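Local coordinates for long form salivary protein D7L (Phlebotomus duboscqi, PDB 6MT7), which binds and sequesters cysteinyl leukotrienes and a thromboxane A2 analogue, blunting the host response while the female sand fly feeds on blood, at residues L63-I68 against N84-P89; E70-R75 against R113-G118; R178-L183 against K222-Q227. All blocks are in the same frame, centred on the assembly; numbering follows the deposited sequence.

Interaction 1: L63-I68 against N84-P89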
loop_
_atom_site.group_PDB
_atom_site.type_symbol
_atom_site.label_atom_id
_atom_site.label_comp_id
_atom_site.label_asym_id
_atom_site.label_seq_id
_atom_site.Cartn_x
_atom_site.Cartn_y
_atom_site.Cartn_z
ATOM N N LEU A 63 -4.237 0.581 -15.617
ATOM C CA LEU A 63 -3.555 -0.395 -14.784
ATOM C C LEU A 63 -2.202 -0.757 -15.382
ATOM O O LEU A 63 -2.020 -0.783 -16.605
ATOM C CB LEU A 63 -4.401 -1.654 -14.633
ATOM C CG LEU A 63 -5.677 -1.419 -13.834
ATOM C CD1 LEU A 63 -6.491 -2.672 -13.894
ATOM C CD2 LEU A 63 -5.349 -1.041 -12.390
ATOM N N ARG A 64 -1.244 -1.027 -14.494
ATOM C CA ARG A 64 0.101 -1.472 -14.866
ATOM C C ARG A 64 0.038 -2.966 -15.153
ATOM O O ARG A 64 0.456 -3.811 -14.358
ATOM C CB ARG A 64 1.097 -1.148 -13.762
ATOM C CG ARG A 64 1.223 0.344 -13.471
ATOM C CD ARG A 64 2.483 0.629 -12.653
ATOM N NE ARG A 64 2.569 2.040 -12.279
ATOM C CZ ARG A 64 3.046 2.994 -13.068
ATOM N NH1 ARG A 64 3.480 2.690 -14.284
ATOM N NH2 ARG A 64 3.085 4.258 -12.643
ATOM N N VAL A 65 -0.516 -3.284 -16.323
ATOM C CA VAL A 65 -0.714 -4.674 -16.715
ATOM C C VAL A 65 0.615 -5.423 -16.753
ATOM O O VAL A 65 0.688 -6.598 -16.377
ATOM C CB VAL A 65 -1.459 -4.723 -18.063
ATOM C CG1 VAL A 65 -1.465 -6.123 -18.647
ATOM C CG2 VAL A 65 -2.890 -4.235 -17.854
ATOM N N ASP A 66 1.694 -4.746 -17.172
ATOM C CA ASP A 66 2.999 -5.402 -17.163
ATOM C C ASP A 66 3.367 -5.870 -15.760
ATOM O O ASP A 66 3.868 -6.986 -15.578
ATOM C CB ASP A 66 4.076 -4.468 -17.731
ATOM C CG ASP A 66 4.247 -3.183 -16.919
ATOM O OD1 ASP A 66 3.234 -2.563 -16.542
ATOM O OD2 ASP A 66 5.409 -2.784 -16.680
ATOM N N ARG A 67 3.100 -5.042 -14.750
ATOM C CA ARG A 67 3.490 -5.395 -13.391
ATOM C C ARG A 67 2.530 -6.398 -12.768
ATOM O O ARG A 67 2.929 -7.165 -11.880
ATOM C CB ARG A 67 3.576 -4.132 -12.523
ATOM C CG ARG A 67 4.625 -3.105 -13.014
ATOM C CD ARG A 67 6.001 -3.732 -13.195
ATOM N NE ARG A 67 7.014 -2.717 -13.480
ATOM C CZ ARG A 67 8.326 -2.926 -13.427
ATOM N NH1 ARG A 67 8.807 -4.115 -13.104
ATOM N NH2 ARG A 67 9.161 -1.930 -13.703
ATOM N N ILE A 68 1.266 -6.385 -13.194
ATOM C CA ILE A 68 0.313 -7.402 -12.758
ATOM C C ILE A 68 0.759 -8.772 -13.252
ATOM O O ILE A 68 0.780 -9.751 -12.496
ATOM C CB ILE A 68 -1.105 -7.056 -13.251
ATOM C CG1 ILE A 68 -1.622 -5.791 -12.564
ATOM C CG2 ILE A 68 -2.064 -8.225 -12.998
ATOM C CD1 ILE A 68 -2.875 -5.196 -13.219
ATOM N N ASN A 84 -7.337 -8.535 -21.430
ATOM C CA ASN A 84 -7.716 -7.442 -22.315
ATOM C C ASN A 84 -8.706 -6.500 -21.639
ATOM O O ASN A 84 -8.596 -5.278 -21.775
ATOM C CB ASN A 84 -8.292 -7.995 -23.620
ATOM C CG ASN A 84 -9.521 -8.844 -23.401
ATOM O OD1 ASN A 84 -9.619 -9.578 -22.415
ATOM N ND2 ASN A 84 -10.472 -8.754 -24.324
ATOM N N THR A 85 -9.652 -7.045 -20.867
ATOM C CA THR A 85 -10.664 -6.199 -20.236
ATOM C C THR A 85 -10.050 -5.253 -19.212
ATOM O O THR A 85 -10.507 -4.115 -19.055
ATOM C CB THR A 85 -11.733 -7.066 -19.574
ATOM O OG1 THR A 85 -12.270 -7.971 -20.541
ATOM C CG2 THR A 85 -12.861 -6.203 -18.998
ATOM N N ILE A 86 -9.016 -5.703 -18.498
ATOM C CA ILE A 86 -8.417 -4.832 -17.489
ATOM C C ILE A 86 -7.430 -3.837 -18.078
ATOM O O ILE A 86 -7.006 -2.915 -17.368
ATOM C CB ILE A 86 -7.714 -5.644 -16.386
ATOM C CG1 ILE A 86 -6.362 -6.179 -16.865
ATOM C CG2 ILE A 86 -8.602 -6.788 -15.932
ATOM C CD1 ILE A 86 -5.562 -6.793 -15.715
ATOM N N SER A 87 -7.089 -3.972 -19.357
ATOM C CA SER A 87 -6.069 -3.141 -19.980
ATOM C C SER A 87 -6.677 -1.919 -20.659
ATOM O O SER A 87 -7.847 -1.907 -21.053
ATOM C CB SER A 87 -5.252 -3.942 -21.007
ATOM O OG SER A 87 -4.889 -5.224 -20.510
ATOM N N GLY A 88 -5.867 -0.875 -20.770
ATOM C CA GLY A 88 -6.274 0.323 -21.467
ATOM C C GLY A 88 -6.754 1.419 -20.538
ATOM O O GLY A 88 -6.996 1.205 -19.345
ATOM N N PRO A 89 -6.926 2.625 -21.077
ATOM C CA PRO A 89 -7.228 3.775 -20.215
ATOM C C PRO A 89 -8.618 3.695 -19.600
ATOM O O PRO A 89 -9.581 3.252 -20.230
ATOM C CB PRO A 89 -7.103 4.970 -21.167
ATOM C CG PRO A 89 -7.378 4.394 -22.518
ATOM C CD PRO A 89 -6.802 3.007 -22.494
HETATM O O HOH W 1 -6.413 -0.259 -17.335
HETATM O O HOH W 2 -3.407 -0.901 -19.370
#

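Interaction 2: E70-R75 against R113-G118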
loop_
_atom_site.group_PDB
_atom_site.type_symbol
_atom_site.label_atom_id
_atom_site.label_comp_id
_atom_site.label_asym_id
_atom_site.label_seq_id
_atom_site.Cartn_x
_atom_site.Cartn_y
_atom_site.Cartn_z
ATOM N N GLU A 70 3.771 -9.581 -14.076
ATOM C CA GLU A 70 4.995 -9.891 -13.342
ATOM C C GLU A 70 4.689 -10.488 -11.973
ATOM O O GLU A 70 5.387 -11.405 -11.517
ATOM C CB GLU A 70 5.844 -8.633 -13.194
ATOM C CG GLU A 70 7.095 -8.850 -12.372
ATOM C CD GLU A 70 7.992 -7.622 -12.322
ATOM O OE1 GLU A 70 7.670 -6.615 -12.998
ATOM O OE2 GLU A 70 9.021 -7.679 -11.606
ATOM N N GLN A 71 3.641 -9.998 -11.307
ATOM C CA GLN A 71 3.276 -10.589 -10.026
ATOM C C GLN A 71 2.937 -12.062 -10.195
ATOM O O GLN A 71 3.400 -12.909 -9.426
ATOM C CB GLN A 71 2.101 -9.841 -9.392
ATOM C CG GLN A 71 1.842 -10.272 -7.941
ATOM C CD GLN A 71 2.800 -9.586 -6.970
ATOM O OE1 GLN A 71 3.410 -8.575 -7.304
ATOM N NE2 GLN A 71 2.929 -10.130 -5.774
ATOM N N PHE A 72 2.122 -12.389 -11.202
ATOM C CA PHE A 72 1.775 -13.786 -11.431
ATOM C C PHE A 72 3.015 -14.604 -11.754
ATOM O O PHE A 72 3.242 -15.672 -11.173
ATOM C CB PHE A 72 0.760 -13.894 -12.567
ATOM C CG PHE A 72 -0.643 -13.594 -12.154
ATOM C CD1 PHE A 72 -1.488 -14.612 -11.744
ATOM C CD2 PHE A 72 -1.127 -12.304 -12.199
ATOM C CE1 PHE A 72 -2.796 -14.338 -11.380
ATOM C CE2 PHE A 72 -2.431 -12.023 -11.823
ATOM C CZ PHE A 72 -3.262 -13.041 -11.417
ATOM N N ASN A 73 3.844 -14.111 -12.673
ATOM C CA ASN A 73 5.023 -14.873 -13.071
ATOM C C ASN A 73 5.963 -15.101 -11.896
ATOM O O ASN A 73 6.496 -16.205 -11.721
ATOM C CB ASN A 73 5.754 -14.160 -14.210
ATOM C CG ASN A 73 5.004 -14.252 -15.526
ATOM O OD1 ASN A 73 4.264 -15.205 -15.768
ATOM N ND2 ASN A 73 5.195 -13.259 -16.384
ATOM N N SER A 74 6.175 -14.074 -11.071
ATOM C CA SER A 74 7.128 -14.210 -9.976
ATOM C C SER A 74 6.625 -15.177 -8.909
ATOM O O SER A 74 7.431 -15.807 -8.212
ATOM C CB SER A 74 7.419 -12.844 -9.363
ATOM O OG SER A 74 6.277 -12.369 -8.668
ATOM N N ARG A 75 5.311 -15.321 -8.778
ATOM C CA ARG A 75 4.697 -16.226 -7.819
ATOM C C ARG A 75 4.381 -17.597 -8.409
ATOM O O ARG A 75 3.748 -18.416 -7.732
ATOM C CB ARG A 75 3.414 -15.598 -7.266
ATOM C CG ARG A 75 3.631 -14.239 -6.600
ATOM C CD ARG A 75 4.070 -14.379 -5.160
ATOM N NE ARG A 75 3.091 -15.134 -4.394
ATOM C CZ ARG A 75 3.334 -16.299 -3.800
ATOM N NH1 ARG A 75 4.540 -16.854 -3.865
ATOM N NH2 ARG A 75 2.364 -16.911 -3.138
ATOM N N ARG A 113 -5.517 -14.453 -4.957
ATOM C CA ARG A 113 -5.105 -14.537 -3.560
ATOM C C ARG A 113 -3.722 -15.170 -3.438
ATOM O O ARG A 113 -2.895 -14.727 -2.629
ATOM C CB ARG A 113 -6.151 -15.312 -2.751
ATOM C CG ARG A 113 -7.475 -14.559 -2.671
ATOM C CD ARG A 113 -8.509 -15.301 -1.826
ATOM N NE ARG A 113 -8.049 -15.449 -0.451
ATOM C CZ ARG A 113 -8.718 -16.104 0.485
ATOM N NH1 ARG A 113 -9.877 -16.666 0.184
ATOM N NH2 ARG A 113 -8.231 -16.191 1.718
ATOM N N THR A 114 -3.434 -16.182 -4.263
ATOM C CA THR A 114 -2.094 -16.767 -4.249
ATOM C C THR A 114 -1.044 -15.736 -4.655
ATOM O O THR A 114 -0.018 -15.572 -3.986
ATOM C CB THR A 114 -2.025 -17.976 -5.186
ATOM O OG1 THR A 114 -2.961 -18.987 -4.772
ATOM C CG2 THR A 114 -0.607 -18.563 -5.185
ATOM N N ALA A 115 -1.282 -15.036 -5.764
ATOM C CA ALA A 115 -0.281 -14.111 -6.285
ATOM C C ALA A 115 -0.048 -12.925 -5.358
ATOM O O ALA A 115 1.073 -12.406 -5.288
ATOM C CB ALA A 115 -0.695 -13.627 -7.669
ATOM N N PHE A 116 -1.071 -12.502 -4.615
ATOM C CA PHE A 116 -0.966 -11.313 -3.784
ATOM C C PHE A 116 -0.982 -11.636 -2.297
ATOM O O PHE A 116 -1.313 -10.764 -1.486
ATOM C CB PHE A 116 -2.071 -10.320 -4.148
ATOM C CG PHE A 116 -1.840 -9.658 -5.477
ATOM C CD1 PHE A 116 -1.085 -8.495 -5.567
ATOM C CD2 PHE A 116 -2.305 -10.246 -6.644
ATOM C CE1 PHE A 116 -0.839 -7.904 -6.796
ATOM C CE2 PHE A 116 -2.063 -9.660 -7.874
ATOM C CZ PHE A 116 -1.334 -8.491 -7.948
ATOM N N TYR A 117 -0.615 -12.869 -1.936
ATOM C CA TYR A 117 -0.446 -13.286 -0.539
ATOM C C TYR A 117 -1.720 -13.079 0.271
ATOM O O TYR A 117 -1.668 -12.721 1.449
ATOM C CB TYR A 117 0.726 -12.552 0.121
ATOM C CG TYR A 117 2.060 -12.774 -0.566
ATOM C CD1 TYR A 117 2.780 -13.943 -0.361
ATOM C CD2 TYR A 117 2.591 -11.819 -1.414
ATOM C CE1 TYR A 117 3.997 -14.147 -0.986
ATOM C CE2 TYR A 117 3.802 -12.011 -2.043
ATOM C CZ TYR A 117 4.506 -13.173 -1.817
ATOM O OH TYR A 117 5.714 -13.358 -2.453
ATOM N N GLY A 118 -2.866 -13.335 -0.357
ATOM C CA GLY A 118 -4.154 -13.179 0.283
ATOM C C GLY A 118 -4.657 -14.453 0.932
ATOM O O GLY A 118 -5.848 -14.586 1.220
#

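Interaction 3: R178-L183 against K222-Q227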
loop_
_atom_site.group_PDB
_atom_site.type_symbol
_atom_site.label_atom_id
_atom_site.label_comp_id
_atom_site.label_asym_id
_atom_site.label_seq_id
_atom_site.Cartn_x
_atom_site.Cartn_y
_atom_site.Cartn_z
ATOM N N ARG A 178 -0.133 9.295 -0.857
ATOM C CA ARG A 178 -0.537 8.955 0.507
ATOM C C ARG A 178 -1.613 9.909 1.020
ATOM O O ARG A 178 -1.518 11.130 0.861
ATOM C CB ARG A 178 0.690 8.967 1.424
ATOM C CG ARG A 178 0.469 8.400 2.821
ATOM C CD ARG A 178 0.332 6.880 2.787
ATOM N NE ARG A 178 0.609 6.303 4.097
ATOM C CZ ARG A 178 -0.323 5.778 4.888
ATOM N NH1 ARG A 178 -1.584 5.741 4.488
ATOM N NH2 ARG A 178 0.006 5.274 6.074
ATOM N N ASN A 179 -2.661 9.331 1.607
ATOM C CA ASN A 179 -3.815 10.059 2.114
ATOM C C ASN A 179 -3.776 9.933 3.627
ATOM O O ASN A 179 -4.004 8.849 4.172
ATOM C CB ASN A 179 -5.107 9.486 1.525
ATOM C CG ASN A 179 -6.363 10.185 2.030
ATOM O OD1 ASN A 179 -6.353 10.866 3.056
ATOM N ND2 ASN A 179 -7.465 9.997 1.311
ATOM N N LEU A 180 -3.474 11.040 4.303
ATOM C CA LEU A 180 -3.506 11.087 5.756
ATOM C C LEU A 180 -4.607 12.018 6.263
ATOM O O LEU A 180 -4.528 12.499 7.397
ATOM C CB LEU A 180 -2.143 11.510 6.298
ATOM C CG LEU A 180 -0.946 10.605 5.950
ATOM C CD1 LEU A 180 0.326 11.060 6.678
ATOM C CD2 LEU A 180 -1.230 9.124 6.231
ATOM N N ASN A 181 -5.635 12.253 5.441
ATOM C CA ASN A 181 -6.659 13.245 5.769
ATOM C C ASN A 181 -7.340 12.932 7.097
ATOM O O ASN A 181 -7.574 13.838 7.908
ATOM C CB ASN A 181 -7.716 13.318 4.667
ATOM C CG ASN A 181 -7.161 13.759 3.314
ATOM O OD1 ASN A 181 -6.073 14.329 3.207
ATOM N ND2 ASN A 181 -7.928 13.501 2.273
ATOM N N ILE A 182 -7.695 11.664 7.322
ATOM C CA ILE A 182 -8.398 11.306 8.555
ATOM C C ILE A 182 -7.524 11.517 9.787
ATOM O O ILE A 182 -8.049 11.637 10.902
ATOM C CB ILE A 182 -8.916 9.854 8.478
ATOM C CG1 ILE A 182 -9.907 9.571 9.611
ATOM C CG2 ILE A 182 -7.765 8.862 8.522
ATOM C CD1 ILE A 182 -11.131 10.454 9.588
ATOM N N LEU A 183 -6.206 11.578 9.615
ATOM C CA LEU A 183 -5.273 11.861 10.697
ATOM C C LEU A 183 -5.019 13.348 10.888
ATOM O O LEU A 183 -4.167 13.711 11.708
ATOM C CB LEU A 183 -3.934 11.163 10.442
ATOM C CG LEU A 183 -4.010 9.677 10.109
ATOM C CD1 LEU A 183 -2.615 9.092 10.020
ATOM C CD2 LEU A 183 -4.839 8.971 11.170
ATOM N N LYS A 222 1.505 8.957 15.569
ATOM C CA LYS A 222 1.167 8.103 16.703
ATOM C C LYS A 222 -0.004 7.189 16.364
ATOM O O LYS A 222 -0.010 6.012 16.741
ATOM C CB LYS A 222 0.844 8.948 17.937
ATOM C CG LYS A 222 2.010 9.762 18.462
ATOM C CD LYS A 222 1.797 10.118 19.935
ATOM C CE LYS A 222 3.006 10.822 20.536
ATOM N NZ LYS A 222 2.762 12.288 20.669
ATOM N N ILE A 223 -1.005 7.715 15.654
ATOM C CA ILE A 223 -2.161 6.912 15.272
ATOM C C ILE A 223 -1.751 5.798 14.312
ATOM O O ILE A 223 -2.180 4.647 14.461
ATOM C CB ILE A 223 -3.259 7.814 14.680
ATOM C CG1 ILE A 223 -3.821 8.747 15.759
ATOM C CG2 ILE A 223 -4.376 6.972 14.060
ATOM C CD1 ILE A 223 -4.775 9.780 15.228
ATOM N N LEU A 224 -0.908 6.109 13.321
ATOM C CA LEU A 224 -0.404 5.053 12.447
ATOM C C LEU A 224 0.364 4.000 13.239
ATOM O O LEU A 224 0.250 2.801 12.963
ATOM C CB LEU A 224 0.498 5.630 11.357
ATOM C CG LEU A 224 -0.165 6.376 10.207
ATOM C CD1 LEU A 224 0.900 6.769 9.171
ATOM C CD2 LEU A 224 -1.294 5.555 9.575
ATOM N N ASP A 225 1.171 4.429 14.209
ATOM C CA ASP A 225 1.922 3.453 14.988
ATOM C C ASP A 225 0.979 2.567 15.794
ATOM O O ASP A 225 1.167 1.345 15.857
ATOM C CB ASP A 225 2.925 4.161 15.892
ATOM C CG ASP A 225 3.908 3.207 16.528
ATOM O OD1 ASP A 225 4.404 2.299 15.822
ATOM O OD2 ASP A 225 4.186 3.360 17.737
ATOM N N ASN A 226 -0.057 3.170 16.388
ATOM C CA ASN A 226 -1.046 2.416 17.152
ATOM C C ASN A 226 -1.809 1.432 16.269
ATOM O O ASN A 226 -2.142 0.323 16.715
ATOM C CB ASN A 226 -1.984 3.406 17.845
ATOM C CG ASN A 226 -3.199 2.751 18.458
ATOM O OD1 ASN A 226 -4.207 2.522 17.783
ATOM N ND2 ASN A 226 -3.126 2.477 19.756
ATOM N N GLN A 227 -2.052 1.794 15.006
ATOM C CA GLN A 227 -2.703 0.895 14.057
ATOM C C GLN A 227 -1.765 -0.144 13.471
ATOM O O GLN A 227 -2.246 -1.087 12.832
ATOM C CB GLN A 227 -3.307 1.681 12.895
ATOM C CG GLN A 227 -4.455 2.580 13.273
ATOM C CD GLN A 227 -4.875 3.473 12.131
ATOM O OE1 GLN A 227 -4.203 3.544 11.092
ATOM N NE2 GLN A 227 -5.988 4.165 12.310
#

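Interaction 1: L63-I68 against N84-P89
L63 CD1 meets the flat group of this contact, the peptide after I86, at its carbonyl oxygen, 3.5 Å from I86 O, and the side chains of L63 and I86 cross at about a right angle. I86 CG1 sits between the backbone N and the carbonyl carbon (chi1 77°), from where it packs 4.1 Å from V65 CG2. Its far end continues to I68, and the two branches meet tip to tip, I86 CD1 to I68 CD1 at 4.0 Å. V65 CG2 also rests 3.5 Å from S87 OG, a hydroxyl whose hydrogen-bond partner is I83 O in the preceding turn.

Direct polar pairing is replaced by two waters. One accepts from L63 N and donates to two carbonyls, I86 O at 2.7 Å and G88 O at 2.6 Å. The other donates to L63 O and accepts from G88 N at 2.8 Å. Backbone groups next to the apolar patch are thereby satisfied although the two segments make no direct hydrogen bond.

L63 ends the short strand 62-63, and R64 is the N-cap of helix 65-74 and the centre of an inverse gamma turn. In this helical PBP/GOBP fold, I86 leans on F104 and L63 on T101 of helix 94-106, L63 and I68 both pack on W50 of helix 40-52, and L63 also touches Y56 of strand 56-57.

Interaction 2: E70-R75 against R113-G118
Q71 and R75 grip the C-terminal end of helix 109-115, a helix end built as a Schellman motif in the wall of the lipid pocket of this odorant-binding-protein fold. The motif's long bond runs from G118 N to R113 O at 2.7 Å, a weak one joins Y117 N to T114 O, and Y117 takes the left-handed backbone conformation. The last carbonyls of the helix point at helix 65-74.

R75 takes T114 O side-on with two nitrogens, NE at 3.2 Å and NH2 at 2.9 Å, both from the same face of the carbonyl plane. Its chain bends about CB-CG (chi2 -84°) and again about CG-CD. The guanidinium lies flat on the Y117 ring, centres 4.2 Å apart and planes at 12°, so one face is stacked while T114 O stands at the edge. Positive charge here would be expected to suit the partly negative helix end.

Q71 CG is anti to the backbone N, which carries it over the face of F116, 3.8 Å from the ring centroid in a CH-pi contact. The amide lies stacked on that ring, and its OE1 accepts from R6 N. F116 in turn touches the bound Triton fragment, making Q71 a second-shell support of a pocket residue. A115 CB sits over the centre of one face of F72, 4.3 Å from F72 CD1.

R113 closes the turn within its own segment, NE and NH2 both donating to G118 O, and makes a cation-pi contact with W34; W34 and G118 probably bind leukotriene C4. Q71 NE2 donates to A115 O over 3.0 Å in a nearly straight bond, 168° at the hydrogen.

Interaction 3: R178-L183 against K222-Q227
L183 and I223 are the nearest pair of backbone positions, their CA atoms 7.4 Å apart, where a loop ending in a 3-10 turn (181-183) faces helix 220-227. L183 divides its branches between two helix residues. CD2 lies 3.5 Å from I223 CG2, the two side chains sliding past each other in opposite directions, and CD1 lies 3.7 Å from L224 CG, where the side chains cross at about a right angle.

L224 reaches on to R178, tip to tip, its CD1 3.6 Å from R178 NH2. The guanidinium is otherwise occupied: NH2 donates to Y165 O, and L180 CD2 lies over the centre of one face. That methyl also touches L224 CD1 at 4.3 Å.

An Asx turn shapes the loop between these residues, N181 N donating to N179 OD1 at 2.9 Å, and L183 N follows with a bond to L180 O. The loop belongs to the connection between helices 159-164 and 187-196, and 220-227 is the last helix of the chain, in the C-terminal half of a long-form D7 protein. R178 packs besides on W13 and T17 of helix 8-21, which carries several ligand-pocket residues.

Interactions 1 and 2 share helix 65-74, one at its start and one at its end, and their segments alternate along the chain, with centres about 15 Å apart. Interaction 3 lies on the opposite side of the chain's centre, its own centre about 30 Å from that of interaction 1 and 28 Å from that of interaction 2, and touches neither. Interaction 1 is the most buried and joins its two segments by methyl groups and bridging waters. Interaction 2, partly buried and next to the ligand, relies on direct side-chain bonds to helix carbonyls and on stacking. Interaction 3, also partly buried but remote from the annotated sites, is aliphatic, with the buried R178 guanidinium beside the leucines.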